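Dihydrodipicolinate reductase N-terminus domain-containing protein (Mycobacterium smegmatis, PDB 6IAQ) is an NADP-dependent amine dehydrogenase, of a family that carries out the asymmetric reductive amination of ketones. Local coordinates at residues L106-L111 and P201-N206; R163-W168 and I282-I287; F252-R257 and F268-R273. One frame throughout, in Å; residues are numbered along the deposited sequence.

In the fold
From the N terminus, the chain first lays down most of the parallel sheet of the Rossmann-type domain. Contact 1 starts just after strand 102-105 and closes when helix 203-215 begins, so it ties the dinucleotide-binding half to the second domain. Between its two segments the chain enters the mixed sheet with strand 158-169, the first partner of contact 2. Contact 2 closes only at strand 282-288, so contacts 1 and 2 cross. Contact 3, the hairpin of strands 249-260 and 265-273, opens after contact 1 has closed and lies wholly within the long excursion between 163-168 and 282-287. Contacts 2 and 3 share the sheet, where 158-169 neighbours 265-273. Helix 203-215 packs on contact 3.

Contact 1 (L106-L111 and P201-N206); sequences LSEEML and PTFGRN. With NAP (NADP nicotinamide-adenine-dinucleotide phosphate), chain F; EDO (1,2-ethanediol), chain E.
Glu108 carries this buried contact, and its side chain lies along one face of the Phe203 ring. Glu108 CB leaves the backbone toward the helix start and meets Phe203 CD1, 3.5 Å away. Glu108 CG, anti to the carbonyl carbon, sits over the ring centre, 3.5 Å from the centroid of Phe203 and 7° off the ring normal, a CH-pi contact. The chain then bends at chi2 (91°), which lays the carboxylate nearly flat on the ring, the two planes 18° apart. Glu108 CD is 3.3 Å from Phe203 CZ. At the tip, Glu108 OE2 accepts two hydrogen bonds: one from the ribose hydroxyl O2D of NADP at 2.8 Å, the other from O1 of a 1,2-ethanediol probably from the crystallisation liquor. OE1 turns to Ser84 OG. The ribose hydroxyl and Ser84 would probably steady the carboxylate charge, with the ethanediol a third donor in this crystal. Two residues earlier, Leu106 O accepts from amide N7N of NADP at 2.9 Å, an almost straight bond. This loop follows strand 102-105 of the Rossmann-type domain, and Phe203 opens helix 203-215 of the second domain, so the contact bridges the domains at the nicotinamide end of the cofactor. Thr202 caps that helix, with OG1 accepting from Arg205 N. Water 1 donates to both Glu108 O and Phe203 O. The extended Glu109 crosses Pro201, with Glu109 CD 3.5 Å from Pro201 CG; its carboxylate is held by Ser117, Thr116 and Leu86 N. Asn206 OD1 rests against Glu109 CA, and ND2 binds Thr116 OG1 and Tyr112 O.

Contact 2 (R163-W168 and I282-I287); sequences RGKASW and INEWTI
Strands 163-168 and 282-287 are antiparallel neighbours in the mixed sheet of the second domain. Their axes come within 4.7 Å, at 172°. Arg163 pairs with Thr286 and Lys165 with Glu284 as hydrogen-bonded pairs. Gly164 faces Trp285, and Ala166 faces Asn283, as non-hydrogen-bonded pairs. The two faces of the sheet differ. On the face of Trp285, the indole folds over the partner strand. Its CG is anti to the carbonyl carbon; chi1 -68° and chi2 74° together lay the six-membered ring over Gly164. Gly164 CA stands 3.4 Å from the centroid of the Trp285 six-membered ring, over its face, a CH-pi contact. This face is covered by helix 141-153: Trp145 packs on Ala166 and Asn283, and Ile149 on Trp285. Phe268 of strand 265-273, on the other side of 163-168, also meets the indole, with the ring planes nearly parallel.

On the face of Lys165, Glu284 and Ile282, the long side chains gather. Lys165 and Glu284 lie side by side and point the same way. The Lys165 chain starts with CG anti to the backbone N and bends at its last two torsions. Lys165 NZ and Glu284 OE1 form a long salt bridge of 3.7 Å. Water 2 also joins them, accepting from NZ and donating to OE1. Ile282 crosses Lys165 obliquely. Its CD1 presses on Lys165 CE at 3.5 Å, tighter than usual for two carbons. Arg163 reaches to Glu288, and Ser167 OG to Tyr275 and Arg273. At the edge of the indole, Trp285 NE1 donates to Asn283 OD1 at 2.9 Å; the acceptor lies in the indole plane, while NE1 stands above the plane of the Asn283 carbonyl.

Contact 3 (F252-R257 and F268-R273); sequences FTDIDR and FEMSGR
Phe252 pairs with Gly272 in a beta hairpin formed by strands 249-260 and 265-273. Segments 252-257 and 268-273 run antiparallel, at 166°. Phe252 N and O both bond to Gly272. The bond from Gly272 N to Phe252 O is the straighter, with the donor nearly along the C=O axis. Thr253 follows on the opposite face, in a non-hydrogen-bonded pair with Ser271. Thr253 CA and Ser271 CA are 4.0 Å apart. Thr253 OG1 is anti to the carbonyl carbon and touches Ser271 CB at 3.1 Å. Both hydroxyls turn to the same carboxylate, Asp229: Thr253 OG1 to OD1 and Ser271 OG to OD2. Arg273 NH1 donates to Ser271 OG at 2.9 Å, and OG lies in the guanidinium plane. The other branch of Thr253, CG2, leans on Glu269 CG.

Asp254 returns to the face of Phe252 and pairs with Met270 through two backbone bonds. The two side chains lie side by side, pointing the same way, with Asp254 OD2 3.9 Å from Met270 CE. Met270 bends at its last torsion. Ile255 pairs with Glu269 on the face of Thr253. Its CA makes a CA-H...O contact with Phe268 O, the two atoms 3.4 Å apart. Asp256 pairs with Phe268, the last bridge between the two segments. Water 3 donates to Asp256 OD2 at 2.7 Å and to Phe268 O. Beyond the hairpin, Asp254 OD1 is taken by Arg199 and Thr226, while Asp256 OD2 meets Thr202 OG1 at the N-cap of helix 203-215 and OD1 meets Thr224.

Two buried aspartates thus stand on the face toward helix 203-215. The arginine probably balances the charge of Asp254, while hydroxyls, a water and the nearby N-terminal end of the helix would help stabilise that of Asp256.

Contact 1 (L106-L111 and P201-N206)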
loop_
_atom_site.group_PDB
_atom_site.type_symbol
_atom_site.label_atom_id
_atom_site.label_comp_id
_atom_site.label_asym_id
_atom_site.label_seq_id
_atom_site.Cartn_x
_atom_site.Cartn_y
_atom_site.Cartn_z
ATOM N N LEU A 106 -0.865 17.230 -11.809
ATOM C CA LEU A 106 -2.114 16.742 -11.171
ATOM C C LEU A 106 -3.109 16.303 -12.224
ATOM O O LEU A 106 -4.161 15.784 -11.805
ATOM C CB LEU A 106 -2.703 17.848 -10.289
ATOM C CG LEU A 106 -1.890 18.157 -9.047
ATOM C CD1 LEU A 106 -2.629 19.139 -8.182
ATOM C CD2 LEU A 106 -1.485 16.877 -8.303
ATOM N N SER A 107 -2.853 16.520 -13.535
ATOM C CA SER A 107 -3.832 16.161 -14.589
ATOM C C SER A 107 -4.358 14.732 -14.349
ATOM O O SER A 107 -3.570 13.801 -14.444
ATOM C CB SER A 107 -3.266 16.333 -15.978
ATOM O OG SER A 107 -3.036 17.713 -16.248
ATOM N N GLU A 108 -5.663 14.575 -14.092
ATOM C CA GLU A 108 -6.262 13.278 -13.682
ATOM C C GLU A 108 -6.090 12.274 -14.826
ATOM O O GLU A 108 -5.838 11.096 -14.562
ATOM C CB GLU A 108 -7.732 13.439 -13.257
ATOM C CG GLU A 108 -7.891 14.175 -11.932
ATOM C CD GLU A 108 -8.041 15.678 -12.009
ATOM O OE1 GLU A 108 -7.634 16.259 -13.054
ATOM O OE2 GLU A 108 -8.529 16.274 -11.012
ATOM N N GLU A 109 -6.238 12.712 -16.077
ATOM C CA GLU A 109 -6.108 11.792 -17.233
ATOM C C GLU A 109 -4.652 11.320 -17.355
ATOM O O GLU A 109 -4.434 10.163 -17.770
ATOM C CB GLU A 109 -6.658 12.423 -18.516
ATOM C CG GLU A 109 -6.803 11.395 -19.602
ATOM C CD GLU A 109 -7.215 11.914 -20.967
ATOM O OE1 GLU A 109 -7.518 13.126 -21.083
ATOM O OE2 GLU A 109 -7.224 11.097 -21.904
ATOM N N MET A 110 -3.676 12.135 -16.938
ATOM C CA MET A 110 -2.244 11.764 -17.056
ATOM C C MET A 110 -1.909 10.644 -16.051
ATOM O O MET A 110 -0.811 10.100 -16.139
ATOM C CB MET A 110 -1.331 12.969 -16.820
ATOM C CG MET A 110 -1.027 13.762 -18.089
ATOM S SD MET A 110 -0.057 12.775 -19.287
ATOM C CE MET A 110 1.516 12.677 -18.449
ATOM N N LEU A 111 -2.806 10.299 -15.118
ATOM C CA LEU A 111 -2.548 9.174 -14.171
ATOM C C LEU A 111 -2.186 7.931 -14.988
ATOM O O LEU A 111 -1.195 7.215 -14.610
ATOM C CB LEU A 111 -3.790 8.922 -13.309
ATOM C CG LEU A 111 -3.640 7.800 -12.278
ATOM C CD1 LEU A 111 -2.733 8.227 -11.145
ATOM C CD2 LEU A 111 -5.020 7.378 -11.779
ATOM N N PRO A 201 -12.886 11.807 -20.789
ATOM C CA PRO A 201 -12.914 10.549 -20.051
ATOM C C PRO A 201 -13.083 10.849 -18.543
ATOM O O PRO A 201 -12.697 11.903 -18.053
ATOM C CB PRO A 201 -11.552 9.894 -20.357
ATOM C CG PRO A 201 -10.623 11.074 -20.678
ATOM C CD PRO A 201 -11.541 12.108 -21.334
ATOM N N THR A 202 -13.735 9.941 -17.843
ATOM C CA THR A 202 -13.931 10.020 -16.376
ATOM C C THR A 202 -12.585 9.783 -15.687
ATOM O O THR A 202 -11.760 8.995 -16.181
ATOM C CB THR A 202 -15.021 9.053 -15.904
ATOM O OG1 THR A 202 -14.578 7.730 -16.236
ATOM C CG2 THR A 202 -16.363 9.379 -16.529
ATOM N N PHE A 203 -12.382 10.433 -14.542
ATOM C CA PHE A 203 -11.191 10.203 -13.681
ATOM C C PHE A 203 -11.049 8.708 -13.396
ATOM O O PHE A 203 -9.917 8.174 -13.454
ATOM C CB PHE A 203 -11.307 10.983 -12.373
ATOM C CG PHE A 203 -11.315 12.489 -12.508
ATOM C CD1 PHE A 203 -11.150 13.125 -13.739
ATOM C CD2 PHE A 203 -11.429 13.273 -11.378
ATOM C CE1 PHE A 203 -11.141 14.509 -13.827
ATOM C CE2 PHE A 203 -11.405 14.652 -11.470
ATOM C CZ PHE A 203 -11.252 15.262 -12.688
ATOM N N GLY A 204 -12.169 8.061 -13.114
ATOM C CA GLY A 204 -12.200 6.647 -12.716
ATOM C C GLY A 204 -11.783 5.721 -13.838
ATOM O O GLY A 204 -11.216 4.661 -13.546
ATOM N N ARG A 205 -12.021 6.103 -15.095
ATOM C CA ARG A 205 -11.600 5.272 -16.241
ATOM C C ARG A 205 -10.072 5.142 -16.227
ATOM O O ARG A 205 -9.520 4.035 -16.436
ATOM C CB ARG A 205 -12.169 5.864 -17.531
ATOM C CG ARG A 205 -11.581 5.241 -18.793
ATOM C CD ARG A 205 -11.877 3.757 -18.908
ATOM N NE ARG A 205 -10.931 3.248 -19.882
ATOM C CZ ARG A 205 -11.080 3.360 -21.191
ATOM N NH1 ARG A 205 -12.176 3.915 -21.683
ATOM N NH2 ARG A 205 -10.161 2.870 -22.000
ATOM N N ASN A 206 -9.379 6.249 -15.975
ATOM C CA ASN A 206 -7.902 6.228 -15.938
ATOM C C ASN A 206 -7.470 5.380 -14.735
ATOM O O ASN A 206 -6.480 4.629 -14.879
ATOM C CB ASN A 206 -7.351 7.640 -15.985
ATOM C CG ASN A 206 -7.778 8.334 -17.258
ATOM O OD1 ASN A 206 -8.611 9.246 -17.202
ATOM N ND2 ASN A 206 -7.241 7.868 -18.393
HETATM P PA NAP F . -7.486 26.253 -9.778
HETATM O O1A NAP F . -7.423 26.825 -8.440
HETATM O O2A NAP F . -8.551 26.657 -10.840
HETATM O O5B NAP F . -6.002 26.463 -10.427
HETATM C C5B NAP F . -5.736 26.311 -11.828
HETATM C C4B NAP F . -4.578 27.231 -12.189
HETATM O O4B NAP F . -4.204 27.082 -13.557
HETATM C C3B NAP F . -4.857 28.744 -11.983
HETATM O O3B NAP F . -3.734 29.212 -11.197
HETATM C C2B NAP F . -4.802 29.390 -13.364
HETATM O O2B NAP F . -4.144 30.676 -13.386
HETATM C C1B NAP F . -3.865 28.427 -14.026
HETATM N N9A NAP F . -3.890 28.351 -15.485
HETATM C C8A NAP F . -4.911 28.047 -16.311
HETATM N N7A NAP F . -4.443 28.010 -17.564
HETATM C C5A NAP F . -3.104 28.208 -17.508
HETATM C C6A NAP F . -1.960 28.269 -18.452
HETATM N N6A NAP F . -2.140 28.100 -19.756
HETATM N N1A NAP F . -0.743 28.511 -17.967
HETATM C C2A NAP F . -0.485 28.681 -16.654
HETATM N N3A NAP F . -1.459 28.640 -15.717
HETATM C C4A NAP F . -2.742 28.442 -16.133
HETATM O O3 NAP F . -7.614 24.614 -9.730
HETATM P PN NAP F . -6.841 23.624 -8.648
HETATM O O1N NAP F . -7.728 23.196 -7.520
HETATM O O2N NAP F . -5.500 24.167 -8.301
HETATM O O5D NAP F . -6.752 22.442 -9.722
HETATM C C5D NAP F . -5.918 22.427 -10.886
HETATM C C4D NAP F . -6.006 21.161 -11.693
HETATM O O4D NAP F . -5.479 20.071 -10.868
HETATM C C3D NAP F . -7.421 20.862 -12.099
HETATM O O3D NAP F . -7.520 20.394 -13.432
HETATM C C2D NAP F . -7.828 19.757 -11.115
HETATM O O2D NAP F . -8.882 18.967 -11.682
HETATM C C1D NAP F . -6.465 19.042 -10.886
HETATM N N1N NAP F . -6.434 18.317 -9.603
HETATM C C2N NAP F . -6.053 17.053 -9.623
HETATM C C3N NAP F . -6.070 16.320 -8.445
HETATM C C7N NAP F . -5.593 14.884 -8.411
HETATM O O7N NAP F . -5.798 14.275 -7.361
HETATM N N7N NAP F . -4.951 14.329 -9.453
HETATM C C4N NAP F . -6.473 16.940 -7.263
HETATM C C5N NAP F . -6.865 18.275 -7.267
HETATM C C6N NAP F . -6.823 18.932 -8.472
HETATM P P2B NAP F . -4.716 31.944 -12.600
HETATM O O1X NAP F . -4.581 31.689 -11.126
HETATM O O2X NAP F . -3.719 33.059 -12.908
HETATM O O3X NAP F . -6.110 32.012 -13.232
HETATM C C1 EDO E . -9.898 15.111 -7.665
HETATM O O1 EDO E . -9.208 14.748 -8.827
HETATM C C2 EDO E . -9.651 14.114 -6.589
HETATM O O2 EDO E . -8.477 14.418 -5.839
HETATM O O HOH W 1 -7.509 9.902 -12.593
#

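Contact 2 (R163-W168 and I282-I287)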
loop_
_atom_site.group_PDB
_atom_site.type_symbol
_atom_site.label_atom_id
_atom_site.label_comp_id
_atom_site.label_asym_id
_atom_site.label_seq_id
_atom_site.Cartn_x
_atom_site.Cartn_y
_atom_site.Cartn_z
ATOM N N ARG A 163 -13.996 -3.368 -6.086
ATOM C CA ARG A 163 -15.009 -2.297 -6.066
ATOM C C ARG A 163 -14.489 -1.135 -5.214
ATOM O O ARG A 163 -14.116 -1.363 -4.048
ATOM C CB ARG A 163 -16.349 -2.814 -5.524
ATOM C CG ARG A 163 -17.034 -3.837 -6.410
ATOM C CD ARG A 163 -18.535 -3.620 -6.447
ATOM N NE ARG A 163 -19.163 -4.299 -5.336
ATOM C CZ ARG A 163 -19.841 -5.446 -5.430
ATOM N NH1 ARG A 163 -20.371 -5.978 -4.341
ATOM N NH2 ARG A 163 -19.994 -6.056 -6.597
ATOM N N GLY A 164 -14.502 0.067 -5.784
ATOM C CA GLY A 164 -14.127 1.299 -5.083
ATOM C C GLY A 164 -15.272 2.279 -5.043
ATOM O O GLY A 164 -16.072 2.348 -6.009
ATOM N N LYS A 165 -15.327 3.037 -3.958
ATOM C CA LYS A 165 -16.314 4.100 -3.733
ATOM C C LYS A 165 -15.553 5.279 -3.145
ATOM O O LYS A 165 -14.833 5.078 -2.147
ATOM C CB LYS A 165 -17.455 3.638 -2.817
ATOM C CG LYS A 165 -18.619 4.610 -2.764
ATOM C CD LYS A 165 -19.853 4.135 -2.008
ATOM C CE LYS A 165 -19.622 4.006 -0.519
ATOM N NZ LYS A 165 -20.832 4.351 0.274
ATOM N N ALA A 166 -15.678 6.451 -3.777
ATOM C CA ALA A 166 -14.923 7.656 -3.397
ATOM C C ALA A 166 -15.829 8.874 -3.469
ATOM O O ALA A 166 -16.717 8.962 -4.357
ATOM C CB ALA A 166 -13.699 7.784 -4.276
ATOM N N SER A 167 -15.582 9.796 -2.549
ATOM C CA SER A 167 -16.258 11.102 -2.467
ATOM C C SER A 167 -15.185 12.170 -2.233
ATOM O O SER A 167 -14.380 12.003 -1.329
ATOM C CB SER A 167 -17.310 11.091 -1.371
ATOM O OG SER A 167 -18.005 12.329 -1.315
ATOM N N TRP A 168 -15.215 13.243 -3.017
ATOM C CA TRP A 168 -14.428 14.460 -2.720
ATOM C C TRP A 168 -15.297 15.708 -2.900
ATOM O O TRP A 168 -16.333 15.641 -3.566
ATOM C CB TRP A 168 -13.122 14.496 -3.516
ATOM C CG TRP A 168 -13.264 14.268 -4.981
ATOM C CD1 TRP A 168 -13.081 13.090 -5.633
ATOM C CD2 TRP A 168 -13.573 15.253 -5.992
ATOM N NE1 TRP A 168 -13.250 13.265 -6.989
ATOM C CE2 TRP A 168 -13.569 14.581 -7.229
ATOM C CE3 TRP A 168 -13.829 16.631 -5.973
ATOM C CZ2 TRP A 168 -13.786 15.243 -8.431
ATOM C CZ3 TRP A 168 -14.073 17.281 -7.156
ATOM C CH2 TRP A 168 -14.039 16.592 -8.362
ATOM N N ILE A 282 -14.660 10.077 1.414
ATOM C CA ILE A 282 -14.529 8.621 1.656
ATOM C C ILE A 282 -13.620 7.985 0.615
ATOM O O ILE A 282 -13.548 8.441 -0.542
ATOM C CB ILE A 282 -15.882 7.904 1.755
ATOM C CG1 ILE A 282 -16.621 7.818 0.431
ATOM C CG2 ILE A 282 -16.759 8.515 2.861
ATOM C CD1 ILE A 282 -17.483 6.592 0.353
ATOM N N ASN A 283 -12.962 6.926 1.057
ATOM C CA ASN A 283 -12.219 5.985 0.199
ATOM C C ASN A 283 -12.493 4.570 0.726
ATOM O O ASN A 283 -11.897 4.195 1.740
ATOM C CB ASN A 283 -10.723 6.268 0.212
ATOM C CG ASN A 283 -10.015 5.505 -0.888
ATOM O OD1 ASN A 283 -10.471 5.555 -2.036
ATOM N ND2 ASN A 283 -8.910 4.861 -0.562
ATOM N N GLU A 284 -13.397 3.840 0.085
ATOM C CA GLU A 284 -13.857 2.511 0.568
ATOM C C GLU A 284 -13.738 1.514 -0.572
ATOM O O GLU A 284 -14.349 1.742 -1.632
ATOM C CB GLU A 284 -15.290 2.546 1.072
ATOM C CG GLU A 284 -15.508 3.441 2.259
ATOM C CD GLU A 284 -16.955 3.546 2.729
ATOM O OE1 GLU A 284 -17.893 3.046 2.045
ATOM O OE2 GLU A 284 -17.164 4.198 3.738
ATOM N N TRP A 285 -12.910 0.497 -0.377
ATOM C CA TRP A 285 -12.646 -0.535 -1.405
ATOM C C TRP A 285 -12.948 -1.924 -0.835
ATOM O O TRP A 285 -12.603 -2.212 0.322
ATOM C CB TRP A 285 -11.217 -0.459 -1.915
ATOM C CG TRP A 285 -10.978 0.787 -2.699
ATOM C CD1 TRP A 285 -10.853 2.046 -2.197
ATOM C CD2 TRP A 285 -10.870 0.897 -4.123
ATOM N NE1 TRP A 285 -10.600 2.920 -3.223
ATOM C CE2 TRP A 285 -10.656 2.260 -4.415
ATOM C CE3 TRP A 285 -10.920 -0.009 -5.183
ATOM C CZ2 TRP A 285 -10.501 2.736 -5.724
ATOM C CZ3 TRP A 285 -10.787 0.459 -6.470
ATOM C CH2 TRP A 285 -10.571 1.816 -6.734
ATOM N N THR A 286 -13.605 -2.727 -1.648
ATOM C CA THR A 286 -13.926 -4.142 -1.347
ATOM C C THR A 286 -13.318 -4.989 -2.451
ATOM O O THR A 286 -13.430 -4.613 -3.622
ATOM C CB THR A 286 -15.437 -4.345 -1.267
ATOM O OG1 THR A 286 -15.937 -3.494 -0.237
ATOM C CG2 THR A 286 -15.810 -5.789 -1.025
ATOM N N ILE A 287 -12.691 -6.089 -2.060
ATOM C CA ILE A 287 -12.343 -7.194 -2.996
ATOM C C ILE A 287 -13.210 -8.399 -2.642
ATOM O O ILE A 287 -13.158 -8.847 -1.487
ATOM C CB ILE A 287 -10.849 -7.499 -2.939
ATOM C CG1 ILE A 287 -10.037 -6.247 -3.277
ATOM C CG2 ILE A 287 -10.506 -8.654 -3.861
ATOM C CD1 ILE A 287 -8.541 -6.450 -3.163
HETATM O O HOH W 2 -20.005 4.374 2.646
#

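Contact 3 (F252-R257 and F268-R273)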
loop_
_atom_site.group_PDB
_atom_site.type_symbol
_atom_site.label_atom_id
_atom_site.label_comp_id
_atom_site.label_asym_id
_atom_site.label_seq_id
_atom_site.Cartn_x
_atom_site.Cartn_y
_atom_site.Cartn_z
ATOM N N PHE A 252 -21.072 15.833 -9.882
ATOM C CA PHE A 252 -21.589 14.598 -10.500
ATOM C C PHE A 252 -20.896 13.380 -9.911
ATOM O O PHE A 252 -19.797 13.485 -9.329
ATOM C CB PHE A 252 -21.488 14.628 -12.035
ATOM C CG PHE A 252 -20.105 14.748 -12.627
ATOM C CD1 PHE A 252 -19.263 13.650 -12.726
ATOM C CD2 PHE A 252 -19.689 15.941 -13.194
ATOM C CE1 PHE A 252 -18.000 13.765 -13.293
ATOM C CE2 PHE A 252 -18.424 16.053 -13.751
ATOM C CZ PHE A 252 -17.594 14.962 -13.812
ATOM N N THR A 253 -21.544 12.245 -10.158
ATOM C CA THR A 253 -21.101 10.902 -9.756
ATOM C C THR A 253 -20.929 10.065 -11.022
ATOM O O THR A 253 -21.878 9.989 -11.803
ATOM C CB THR A 253 -22.080 10.284 -8.740
ATOM O OG1 THR A 253 -22.153 11.155 -7.605
ATOM C CG2 THR A 253 -21.672 8.865 -8.386
ATOM N N ASP A 254 -19.756 9.486 -11.199
ATOM C CA ASP A 254 -19.436 8.526 -12.273
ATOM C C ASP A 254 -19.411 7.125 -11.674
ATOM O O ASP A 254 -18.987 6.993 -10.543
ATOM C CB ASP A 254 -18.067 8.765 -12.920
ATOM C CG ASP A 254 -17.842 10.129 -13.540
ATOM O OD1 ASP A 254 -18.748 10.622 -14.241
ATOM O OD2 ASP A 254 -16.736 10.691 -13.310
ATOM N N ILE A 255 -19.710 6.120 -12.479
ATOM C CA ILE A 255 -19.424 4.688 -12.208
ATOM C C ILE A 255 -18.792 4.111 -13.469
ATOM O O ILE A 255 -19.336 4.316 -14.554
ATOM C CB ILE A 255 -20.674 3.919 -11.730
ATOM C CG1 ILE A 255 -20.330 2.466 -11.406
ATOM C CG2 ILE A 255 -21.798 4.021 -12.726
ATOM C CD1 ILE A 255 -21.279 1.839 -10.391
ATOM N N ASP A 256 -17.612 3.544 -13.318
ATOM C CA ASP A 256 -16.805 2.936 -14.388
ATOM C C ASP A 256 -16.611 1.468 -14.048
ATOM O O ASP A 256 -16.453 1.138 -12.858
ATOM C CB ASP A 256 -15.469 3.665 -14.560
ATOM C CG ASP A 256 -15.688 5.027 -15.176
ATOM O OD1 ASP A 256 -16.030 5.060 -16.393
ATOM O OD2 ASP A 256 -15.616 6.020 -14.429
ATOM N N ARG A 257 -16.599 0.632 -15.075
ATOM C CA ARG A 257 -16.493 -0.836 -14.931
ATOM C C ARG A 257 -15.669 -1.395 -16.073
ATOM O O ARG A 257 -15.942 -1.048 -17.244
ATOM C CB ARG A 257 -17.894 -1.443 -14.942
ATOM C CG ARG A 257 -17.936 -2.959 -14.832
ATOM C CD ARG A 257 -19.391 -3.364 -14.972
ATOM N NE ARG A 257 -19.761 -4.377 -14.013
ATOM C CZ ARG A 257 -19.683 -5.686 -14.224
ATOM N NH1 ARG A 257 -19.269 -6.165 -15.383
ATOM N NH2 ARG A 257 -20.038 -6.526 -13.268
ATOM N N PHE A 268 -15.603 1.239 -10.106
ATOM C CA PHE A 268 -15.239 2.440 -9.313
ATOM C C PHE A 268 -16.317 3.505 -9.463
ATOM O O PHE A 268 -16.581 3.982 -10.579
ATOM C CB PHE A 268 -13.840 2.912 -9.728
ATOM C CG PHE A 268 -13.364 4.143 -9.003
ATOM C CD1 PHE A 268 -13.290 4.161 -7.616
ATOM C CD2 PHE A 268 -12.898 5.242 -9.700
ATOM C CE1 PHE A 268 -12.833 5.280 -6.940
ATOM C CE2 PHE A 268 -12.456 6.371 -9.031
ATOM C CZ PHE A 268 -12.409 6.386 -7.654
ATOM N N GLU A 269 -16.913 3.888 -8.345
ATOM C CA GLU A 269 -17.910 4.971 -8.285
ATOM C C GLU A 269 -17.269 6.157 -7.563
ATOM O O GLU A 269 -16.717 5.968 -6.438
ATOM C CB GLU A 269 -19.160 4.475 -7.567
ATOM C CG GLU A 269 -20.173 5.556 -7.298
ATOM C CD GLU A 269 -21.407 5.049 -6.573
ATOM O OE1 GLU A 269 -21.253 4.399 -5.556
ATOM O OE2 GLU A 269 -22.511 5.276 -7.061
ATOM N N MET A 270 -17.327 7.332 -8.200
ATOM C CA MET A 270 -16.667 8.552 -7.701
ATOM C C MET A 270 -17.632 9.721 -7.795
ATOM O O MET A 270 -18.153 9.997 -8.883
ATOM C CB MET A 270 -15.385 8.821 -8.503
ATOM C CG MET A 270 -14.548 9.931 -7.928
ATOM S SD MET A 270 -13.541 10.692 -9.237
ATOM C CE MET A 270 -14.851 11.647 -10.000
ATOM N N SER A 271 -17.852 10.389 -6.682
ATOM C CA SER A 271 -18.627 11.643 -6.643
ATOM C C SER A 271 -17.680 12.801 -6.311
ATOM O O SER A 271 -16.923 12.721 -5.308
ATOM C CB SER A 271 -19.757 11.561 -5.676
ATOM O OG SER A 271 -20.369 12.835 -5.537
ATOM N N GLY A 272 -17.761 13.838 -7.124
ATOM C CA GLY A 272 -17.105 15.128 -6.901
ATOM C C GLY A 272 -18.164 16.202 -6.876
ATOM O O GLY A 272 -18.763 16.476 -7.961
ATOM N N ARG A 273 -18.426 16.778 -5.698
ATOM C CA ARG A 273 -19.565 17.705 -5.529
ATOM C C ARG A 273 -19.293 18.695 -4.402
ATOM O O ARG A 273 -18.442 18.438 -3.535
ATOM C CB ARG A 273 -20.858 16.922 -5.275
ATOM C CG ARG A 273 -20.905 16.200 -3.925
ATOM C CD ARG A 273 -22.100 15.235 -3.742
ATOM N NE ARG A 273 -22.036 14.849 -2.337
ATOM C CZ ARG A 273 -21.221 13.906 -1.847
ATOM N NH1 ARG A 273 -20.469 13.178 -2.665
ATOM N NH2 ARG A 273 -21.156 13.719 -0.539
HETATM O O HOH W 3 -15.696 6.438 -11.751
#